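Local coordinates for protein endonuclease V (Streptomyces avermitilis, PDB 3GOC) that probably repairs deaminated DNA by cutting, with magnesium as cofactor, at the second phosphodiester bond 3' to a deoxyinosine, at residues 114-119 against 142-147; 170-175 against 192-197; 147-152 against 162-167. One frame throughout, in Å; residues are numbered along the deposited sequence.

How the contacts relate
The three contacts cluster around the 149-150 side of a mixed nine-stranded sheet of the RNase H clan, their centres 11 to 12 Å apart. Contact 1 joins the loops that follow the neighbouring parallel strands 110-114 and 138-142, beside the magnesium site. The chain leaves it through T147, which contact 3 shares, and forms the hairpin of strands 149-150 and 160-165. Contact 2 comes last, where the next strand, 168-174, meets helix 193-202. Strands 160-165 and 168-174 are sheet neighbours, tying contacts 2 and 3 together, while F148 packs on A119 and V118 CG2 lies 3.2 Å from V170 O. The loop that starts at the magnesium ligand D114 is thus packed against the edge hairpin and strand 168-174.

Contact 1 of 3, residues 114-119 against 142-147; sequences DGYGVA and AKNPFT
Y116 bridges two loops that leave adjacent parallel strands of the RNase H-like sheet. From its CB, CG turns anti to the carbonyl carbon (chi1 -43°), swinging the ring toward residues 142-147. One ring face receives the A142 methyl: A142 CB sits 3.3 Å above the ring plane, displaced toward the rim, in a CH-pi contact closest to Y116 CE2 at 3.4 Å. Beyond CZ, the hydroxyl OH donates to N144 O at 2.6 Å, from above the carbonyl plane (47°). Water 2 donates to OH at 2.9 Å and accepts from N144 N, while F146 CB lies 3.7 Å from OH. N144 forms an Asx turn, its OD1 accepting from F146 N at 2.8 Å in the plane of the amide carbonyl. Nearer the strand ends, water 1 donates to D114 OD2 at 2.7 Å and accepts from K143 N, linking the second loop to a magnesium ligand. D46 shares that metal site. The Y116 hydroxyl, donating to N144 O and accepting from water 2, ties the ring to the backbone of the second loop, and the metal and K143 NZ, 4.6 Å from D114 OD2, would be expected to favour the ionised carboxylate.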
loop_
_atom_site.group_PDB
_atom_site.type_symbol
_atom_site.label_atom_id
_atom_site.label_comp_id
_atom_site.label_asym_id
_atom_site.label_seq_id
_atom_site.Cartn_x
_atom_site.Cartn_y
_atom_site.Cartn_z
ATOM N N ASP A 114 -3.021 -15.749 6.591
ATOM C CA ASP A 114 -2.332 -15.494 7.850
ATOM C C ASP A 114 -1.364 -16.667 7.930
ATOM O O ASP A 114 -1.663 -17.704 8.525
ATOM C CB ASP A 114 -3.304 -15.551 9.026
ATOM C CG ASP A 114 -2.611 -15.369 10.362
ATOM O OD1 ASP A 114 -3.169 -15.795 11.401
ATOM O OD2 ASP A 114 -1.504 -14.797 10.392
ATOM N N GLY A 115 -0.202 -16.496 7.316
ATOM C CA GLY A 115 0.773 -17.563 7.276
ATOM C C GLY A 115 1.840 -17.289 6.241
ATOM O O GLY A 115 2.219 -16.136 6.030
ATOM N N TYR A 116 2.305 -18.346 5.580
ATOM C CA TYR A 116 3.383 -18.224 4.604
ATOM C C TYR A 116 3.113 -18.815 3.219
ATOM O O TYR A 116 2.255 -19.684 3.044
ATOM C CB TYR A 116 4.655 -18.887 5.158
ATOM C CG TYR A 116 4.955 -18.591 6.619
ATOM C CD1 TYR A 116 4.298 -19.278 7.639
ATOM C CD2 TYR A 116 5.872 -17.611 6.978
ATOM C CE1 TYR A 116 4.545 -18.994 8.982
ATOM C CE2 TYR A 116 6.130 -17.317 8.317
ATOM C CZ TYR A 116 5.462 -18.008 9.311
ATOM O OH TYR A 116 5.694 -17.697 10.631
ATOM N N GLY A 117 3.867 -18.319 2.243
ATOM C CA GLY A 117 3.775 -18.808 0.879
ATOM C C GLY A 117 5.085 -19.518 0.560
ATOM O O GLY A 117 5.312 -20.640 1.007
ATOM N N VAL A 118 5.961 -18.866 -0.199
ATOM C CA VAL A 118 7.247 -19.464 -0.555
ATOM C C VAL A 118 8.183 -19.612 0.648
ATOM O O VAL A 118 9.156 -20.377 0.600
ATOM C CB VAL A 118 7.954 -18.644 -1.658
ATOM C CG1 VAL A 118 7.117 -18.661 -2.927
ATOM C CG2 VAL A 118 8.169 -17.223 -1.190
ATOM N N ALA A 119 7.900 -18.877 1.721
ATOM C CA ALA A 119 8.703 -18.955 2.947
ATOM C C ALA A 119 8.252 -20.232 3.636
ATOM O O ALA A 119 7.480 -20.208 4.598
ATOM C CB ALA A 119 8.427 -17.737 3.836
ATOM N N ALA A 142 2.642 -13.156 7.972
ATOM C CA ALA A 142 2.737 -13.877 9.242
ATOM C C ALA A 142 3.194 -13.001 10.395
ATOM O O ALA A 142 3.930 -12.037 10.201
ATOM C CB ALA A 142 3.681 -15.059 9.083
ATOM N N LYS A 143 2.754 -13.359 11.601
ATOM C CA LYS A 143 3.067 -12.614 12.823
ATOM C C LYS A 143 4.454 -12.901 13.388
ATOM O O LYS A 143 5.002 -12.075 14.113
ATOM C CB LYS A 143 2.031 -12.915 13.915
ATOM C CG LYS A 143 0.591 -12.694 13.514
ATOM C CD LYS A 143 -0.345 -13.307 14.543
ATOM C CE LYS A 143 -1.790 -13.311 14.081
ATOM N NZ LYS A 143 -2.332 -11.941 13.966
ATOM N N ASN A 144 5.010 -14.069 13.076
ATOM C CA ASN A 144 6.338 -14.431 13.565
ATOM C C ASN A 144 7.172 -14.925 12.387
ATOM O O ASN A 144 6.626 -15.330 11.364
ATOM C CB ASN A 144 6.251 -15.494 14.672
ATOM C CG ASN A 144 5.816 -16.848 14.163
ATOM O OD1 ASN A 144 6.497 -17.474 13.349
ATOM N ND2 ASN A 144 4.681 -17.321 14.656
ATOM N N PRO A 145 8.510 -14.901 12.517
ATOM C CA PRO A 145 9.420 -15.332 11.452
ATOM C C PRO A 145 9.679 -16.824 11.310
ATOM O O PRO A 145 10.494 -17.225 10.483
ATOM C CB PRO A 145 10.692 -14.570 11.788
ATOM C CG PRO A 145 10.708 -14.654 13.281
ATOM C CD PRO A 145 9.266 -14.351 13.659
ATOM N N PHE A 146 8.979 -17.644 12.089
ATOM C CA PHE A 146 9.190 -19.084 12.031
ATOM C C PHE A 146 10.675 -19.315 12.316
ATOM O O PHE A 146 11.218 -18.768 13.274
ATOM C CB PHE A 146 8.831 -19.628 10.643
ATOM C CG PHE A 146 8.782 -21.130 10.574
ATOM C CD1 PHE A 146 9.309 -21.806 9.477
ATOM C CD2 PHE A 146 8.199 -21.868 11.603
ATOM C CE1 PHE A 146 9.264 -23.201 9.406
ATOM C CE2 PHE A 146 8.146 -23.263 11.542
ATOM C CZ PHE A 146 8.679 -23.929 10.441
ATOM N N THR A 147 11.337 -20.101 11.473
ATOM C CA THR A 147 12.753 -20.379 11.661
ATOM C C THR A 147 13.635 -19.556 10.715
ATOM O O THR A 147 14.837 -19.798 10.603
ATOM C CB THR A 147 13.036 -21.878 11.447
ATOM O OG1 THR A 147 14.404 -22.161 11.761
ATOM C CG2 THR A 147 12.754 -22.264 10.004
HETATM O O HOH W 1 0.836 -15.458 11.650
HETATM O O HOH W 2 3.343 -16.709 12.093
#

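Contact 2 of 3, residues 170-175 against 192-197; sequences VGRALR and DLDHAC
The polar part of this strand-on-helix contact is the R172-D194 salt bridge. The arginine, extended from CG to NE, presents NH1 and NH2 end-on to one oxygen. NH2 makes the better bond, 2.8 Å to D194 OD1 at 163°, along that oxygen's anti lone pair; NH1 to OD1 is longer (3.3 Å) and bent (135°). OD1 lies in the guanidinium plane, though the two flat groups are 53° apart. D192 is the N-cap, its OD1 taking the capping bond from H195 N (2.9 Å) and a side-chain bond from H195 ND1. The remainder is van der Waals packing. L193 CB stands 3.7 Å above the centre of the guanidinium, R172 CD meets C197 SG at 3.8 Å, and L174 CD2 and C197 CB form an apolar pair at 4.2 Å. An alanine at R172 would remove the guanidinium with both its bonds to D194, and would probably leave L193 CB and C197 SG less well packed. Strand 168-174 carries a classic beta bulge, V170 and G171 both facing L163. Helix 193-202 packs over this strand and, through L193 on V187 and A196 on V185, over strand 183-189; D194 also packs on R27 of the second subunit.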
loop_
_atom_site.group_PDB
_atom_site.type_symbol
_atom_site.label_atom_id
_atom_site.label_comp_id
_atom_site.label_asym_id
_atom_site.label_seq_id
_atom_site.Cartn_x
_atom_site.Cartn_y
_atom_site.Cartn_z
ATOM N N VAL A 170 13.234 -15.549 1.028
ATOM C CA VAL A 170 11.942 -16.198 0.847
ATOM C C VAL A 170 10.790 -15.251 1.180
ATOM O O VAL A 170 9.626 -15.649 1.166
ATOM C CB VAL A 170 11.823 -17.478 1.717
ATOM C CG1 VAL A 170 12.818 -18.524 1.230
ATOM C CG2 VAL A 170 12.076 -17.145 3.190
ATOM N N GLY A 171 11.130 -14.000 1.472
ATOM C CA GLY A 171 10.130 -13.004 1.800
ATOM C C GLY A 171 10.787 -11.771 2.389
ATOM O O GLY A 171 11.989 -11.553 2.217
ATOM N N ARG A 172 10.004 -10.953 3.083
ATOM C CA ARG A 172 10.554 -9.752 3.695
ATOM C C ARG A 172 9.947 -9.449 5.048
ATOM O O ARG A 172 8.765 -9.699 5.277
ATOM C CB ARG A 172 10.324 -8.531 2.801
ATOM C CG ARG A 172 11.139 -8.509 1.534
ATOM C CD ARG A 172 10.724 -7.346 0.657
ATOM N NE ARG A 172 11.370 -7.408 -0.648
ATOM C CZ ARG A 172 10.992 -6.689 -1.700
ATOM N NH1 ARG A 172 11.639 -6.813 -2.850
ATOM N NH2 ARG A 172 9.961 -5.857 -1.600
ATOM N N ALA A 173 10.768 -8.922 5.950
ATOM C CA ALA A 173 10.267 -8.496 7.245
ATOM C C ALA A 173 9.818 -7.079 6.877
ATOM O O ALA A 173 10.597 -6.298 6.322
ATOM C CB ALA A 173 11.386 -8.459 8.269
ATOM N N LEU A 174 8.560 -6.755 7.153
ATOM C CA LEU A 174 8.013 -5.453 6.790
ATOM C C LEU A 174 7.499 -4.677 7.987
ATOM O O LEU A 174 6.699 -5.190 8.769
ATOM C CB LEU A 174 6.863 -5.647 5.799
ATOM C CG LEU A 174 6.143 -4.391 5.307
ATOM C CD1 LEU A 174 7.083 -3.581 4.422
ATOM C CD2 LEU A 174 4.895 -4.791 4.522
ATOM N N ARG A 175 7.961 -3.437 8.122
ATOM C CA ARG A 175 7.537 -2.575 9.215
ATOM C C ARG A 175 6.175 -1.999 8.838
ATOM O O ARG A 175 6.094 -1.102 7.998
ATOM C CB ARG A 175 8.549 -1.434 9.409
ATOM C CG ARG A 175 8.318 -0.603 10.665
ATOM C CD ARG A 175 8.851 -1.312 11.906
ATOM N NE ARG A 175 10.313 -1.403 11.896
ATOM C CZ ARG A 175 11.035 -2.012 12.833
ATOM N NH1 ARG A 175 10.439 -2.593 13.865
ATOM N NH2 ARG A 175 12.359 -2.052 12.740
ATOM N N ASP A 192 4.299 -10.311 -6.907
ATOM C CA ASP A 192 5.719 -10.220 -6.570
ATOM C C ASP A 192 5.886 -9.595 -5.187
ATOM O O ASP A 192 4.910 -9.128 -4.587
ATOM C CB ASP A 192 6.560 -9.484 -7.643
ATOM C CG ASP A 192 6.183 -8.024 -7.850
ATOM O OD1 ASP A 192 5.581 -7.393 -6.968
ATOM O OD2 ASP A 192 6.531 -7.495 -8.939
ATOM N N LEU A 193 7.104 -9.622 -4.653
ATOM C CA LEU A 193 7.339 -9.100 -3.312
ATOM C C LEU A 193 7.004 -7.634 -3.130
ATOM O O LEU A 193 6.464 -7.258 -2.092
ATOM C CB LEU A 193 8.780 -9.367 -2.866
ATOM C CG LEU A 193 9.014 -10.693 -2.142
ATOM C CD1 LEU A 193 10.476 -10.783 -1.728
ATOM C CD2 LEU A 193 8.113 -10.787 -0.910
ATOM N N ASP A 194 7.316 -6.803 -4.122
ATOM C CA ASP A 194 7.003 -5.386 -4.010
ATOM C C ASP A 194 5.498 -5.198 -3.854
ATOM O O ASP A 194 5.049 -4.421 -3.011
ATOM C CB ASP A 194 7.503 -4.619 -5.240
ATOM C CG ASP A 194 8.966 -4.251 -5.139
ATOM O OD1 ASP A 194 9.594 -4.556 -4.102
ATOM O OD2 ASP A 194 9.500 -3.646 -6.098
ATOM N N HIS A 195 4.717 -5.917 -4.658
ATOM C CA HIS A 195 3.266 -5.799 -4.571
ATOM C C HIS A 195 2.729 -6.414 -3.288
ATOM O O HIS A 195 1.762 -5.914 -2.714
ATOM C CB HIS A 195 2.578 -6.440 -5.780
ATOM C CG HIS A 195 2.595 -5.586 -7.007
ATOM N ND1 HIS A 195 3.740 -5.369 -7.746
ATOM C CD2 HIS A 195 1.617 -4.873 -7.616
ATOM C CE1 HIS A 195 3.466 -4.560 -8.753
ATOM N NE2 HIS A 195 2.184 -4.243 -8.698
ATOM N N ALA A 196 3.346 -7.503 -2.841
ATOM C CA ALA A 196 2.908 -8.133 -1.600
ATOM C C ALA A 196 3.088 -7.130 -0.459
ATOM O O ALA A 196 2.230 -7.003 0.413
ATOM C CB ALA A 196 3.719 -9.398 -1.323
ATOM N N CYS A 197 4.215 -6.425 -0.461
ATOM C CA CYS A 197 4.472 -5.427 0.569
ATOM C C CYS A 197 3.492 -4.267 0.460
ATOM O O CYS A 197 2.983 -3.777 1.470
ATOM C CB CYS A 197 5.897 -4.899 0.454
ATOM S SG CYS A 197 7.128 -6.062 1.041
#

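Contact 3 of 3, residues 147-152 against 162-167; sequences TFSYED and PLLAGA
Segments 147-152 and 162-167 run antiparallel, the pair S149 and L164 exchanging two backbone hydrogen bonds: L164 N to S149 O at 2.7 Å, almost straight and nearly along the C=O axis, and S149 N to L164 O at 2.9 Å in the carbonyl plane. This is a beta hairpin, and its short, weakly bonded first strand forms one margin of the nine-stranded sheet. F148, just ahead of that strand, makes the largest single contribution to the contact. Its CG is anti to the carbonyl carbon (chi1 -52°), which turns the ring toward L163, L164 and A165. F148 CB touches L163 CD1 at 3.7 Å, and its ring atom CD2 meets the A165 methyl CB at the same distance. L164 O comes to the ring edge near its plane, so the carbonyl that holds S149 N also borders the aromatic group. Further along the ring, F148 reaches A119, joining the hairpin to the loop after strand 110-114. On the side of the sheet shared by Y150 and L163, Y150 CG takes the crowded position between the backbone N and the carbonyl carbon (chi1 69°). Its CB stays 4.0 Å from L163 CD1, while the ring leads away to an edge-to-face contact with F184 and packing on A173. S149 and L164 project from the other side, where OG approaches L164 CB. Beyond A165, two waters bridge the segments: water 4 lies 2.6 Å from S149 OG and donates to G166 O, and water 3 joins T147 O and L164 O to G166 N. At the far end of the pairing, a single water accepts from E151 N and donates, at 2.7 Å, to P162 O.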
loop_
_atom_site.group_PDB
_atom_site.type_symbol
_atom_site.label_atom_id
_atom_site.label_comp_id
_atom_site.label_asym_id
_atom_site.label_seq_id
_atom_site.Cartn_x
_atom_site.Cartn_y
_atom_site.Cartn_z
ATOM N N THR A 147 11.337 -20.101 11.473
ATOM C CA THR A 147 12.753 -20.379 11.661
ATOM C C THR A 147 13.635 -19.556 10.715
ATOM O O THR A 147 14.837 -19.798 10.603
ATOM C CB THR A 147 13.036 -21.878 11.447
ATOM O OG1 THR A 147 14.404 -22.161 11.761
ATOM C CG2 THR A 147 12.754 -22.264 10.004
ATOM N N PHE A 148 13.040 -18.576 10.044
ATOM C CA PHE A 148 13.778 -17.734 9.112
ATOM C C PHE A 148 14.515 -16.607 9.832
ATOM O O PHE A 148 14.164 -16.237 10.953
ATOM C CB PHE A 148 12.817 -17.157 8.067
ATOM C CG PHE A 148 11.979 -18.199 7.384
ATOM C CD1 PHE A 148 10.589 -18.187 7.507
ATOM C CD2 PHE A 148 12.582 -19.218 6.644
ATOM C CE1 PHE A 148 9.811 -19.172 6.906
ATOM C CE2 PHE A 148 11.816 -20.210 6.037
ATOM C CZ PHE A 148 10.427 -20.191 6.168
ATOM N N SER A 149 15.541 -16.064 9.186
ATOM C CA SER A 149 16.317 -14.990 9.787
ATOM C C SER A 149 16.149 -13.691 9.015
ATOM O O SER A 149 15.746 -13.691 7.853
ATOM C CB SER A 149 17.796 -15.365 9.820
ATOM O OG SER A 149 18.328 -15.409 8.510
ATOM N N TYR A 150 16.465 -12.584 9.671
ATOM C CA TYR A 150 16.344 -11.286 9.039
ATOM C C TYR A 150 17.048 -10.216 9.850
ATOM O O TYR A 150 17.174 -10.324 11.072
ATOM C CB TYR A 150 14.863 -10.918 8.883
ATOM C CG TYR A 150 14.154 -10.643 10.197
ATOM C CD1 TYR A 150 13.953 -9.337 10.640
ATOM C CD2 TYR A 150 13.687 -11.690 10.993
ATOM C CE1 TYR A 150 13.295 -9.076 11.842
ATOM C CE2 TYR A 150 13.032 -11.443 12.203
ATOM C CZ TYR A 150 12.839 -10.132 12.617
ATOM O OH TYR A 150 12.180 -9.872 13.798
ATOM N N GLU A 151 17.523 -9.196 9.149
ATOM C CA GLU A 151 18.170 -8.055 9.781
ATOM C C GLU A 151 17.013 -7.124 10.118
ATOM O O GLU A 151 16.030 -7.070 9.376
ATOM C CB GLU A 151 19.104 -7.348 8.793
ATOM C CG GLU A 151 20.269 -8.187 8.293
ATOM C CD GLU A 151 21.356 -8.369 9.335
ATOM O OE1 GLU A 151 22.382 -9.013 9.019
ATOM O OE2 GLU A 151 21.190 -7.870 10.468
ATOM N N ASP A 152 17.109 -6.400 11.226
ATOM C CA ASP A 152 16.042 -5.475 11.592
ATOM C C ASP A 152 15.833 -4.456 10.477
ATOM O O ASP A 152 16.772 -3.784 10.058
ATOM C CB ASP A 152 16.384 -4.722 12.882
ATOM C CG ASP A 152 16.363 -5.612 14.103
ATOM O OD1 ASP A 152 15.336 -6.287 14.325
ATOM O OD2 ASP A 152 17.369 -5.627 14.847
ATOM N N PRO A 162 15.224 -8.318 3.917
ATOM C CA PRO A 162 15.078 -9.683 3.416
ATOM C C PRO A 162 14.821 -10.708 4.523
ATOM O O PRO A 162 15.437 -10.656 5.592
ATOM C CB PRO A 162 16.415 -9.935 2.717
ATOM C CG PRO A 162 16.825 -8.563 2.269
ATOM C CD PRO A 162 16.496 -7.725 3.470
ATOM N N LEU A 163 13.889 -11.624 4.271
ATOM C CA LEU A 163 13.591 -12.703 5.210
ATOM C C LEU A 163 14.305 -13.892 4.573
ATOM O O LEU A 163 14.016 -14.250 3.432
ATOM C CB LEU A 163 12.083 -12.964 5.280
ATOM C CG LEU A 163 11.647 -14.008 6.314
ATOM C CD1 LEU A 163 12.033 -13.551 7.719
ATOM C CD2 LEU A 163 10.135 -14.220 6.221
ATOM N N LEU A 164 15.229 -14.508 5.304
ATOM C CA LEU A 164 16.023 -15.597 4.741
ATOM C C LEU A 164 15.848 -17.009 5.289
ATOM O O LEU A 164 15.664 -17.212 6.486
ATOM C CB LEU A 164 17.508 -15.231 4.854
ATOM C CG LEU A 164 17.950 -13.850 4.366
ATOM C CD1 LEU A 164 19.450 -13.678 4.600
ATOM C CD2 LEU A 164 17.627 -13.685 2.895
ATOM N N ALA A 165 15.918 -17.979 4.380
ATOM C CA ALA A 165 15.855 -19.391 4.730
ATOM C C ALA A 165 17.281 -19.811 4.403
ATOM O O ALA A 165 17.601 -20.128 3.257
ATOM C CB ALA A 165 14.862 -20.129 3.842
ATOM N N GLY A 166 18.144 -19.788 5.411
ATOM C CA GLY A 166 19.537 -20.109 5.175
ATOM C C GLY A 166 20.153 -18.840 4.613
ATOM O O GLY A 166 20.395 -17.883 5.348
ATOM N N ALA A 167 20.386 -18.816 3.305
ATOM C CA ALA A 167 20.962 -17.639 2.662
ATOM C C ALA A 167 20.055 -17.156 1.537
ATOM O O ALA A 167 20.355 -16.174 0.855
ATOM C CB ALA A 167 22.343 -17.971 2.112
HETATM O O HOH W 3 17.112 -19.511 8.282
HETATM O O HOH W 4 19.393 -17.681 7.677
HETATM O O HOH W 5 17.720 -9.428 6.266
#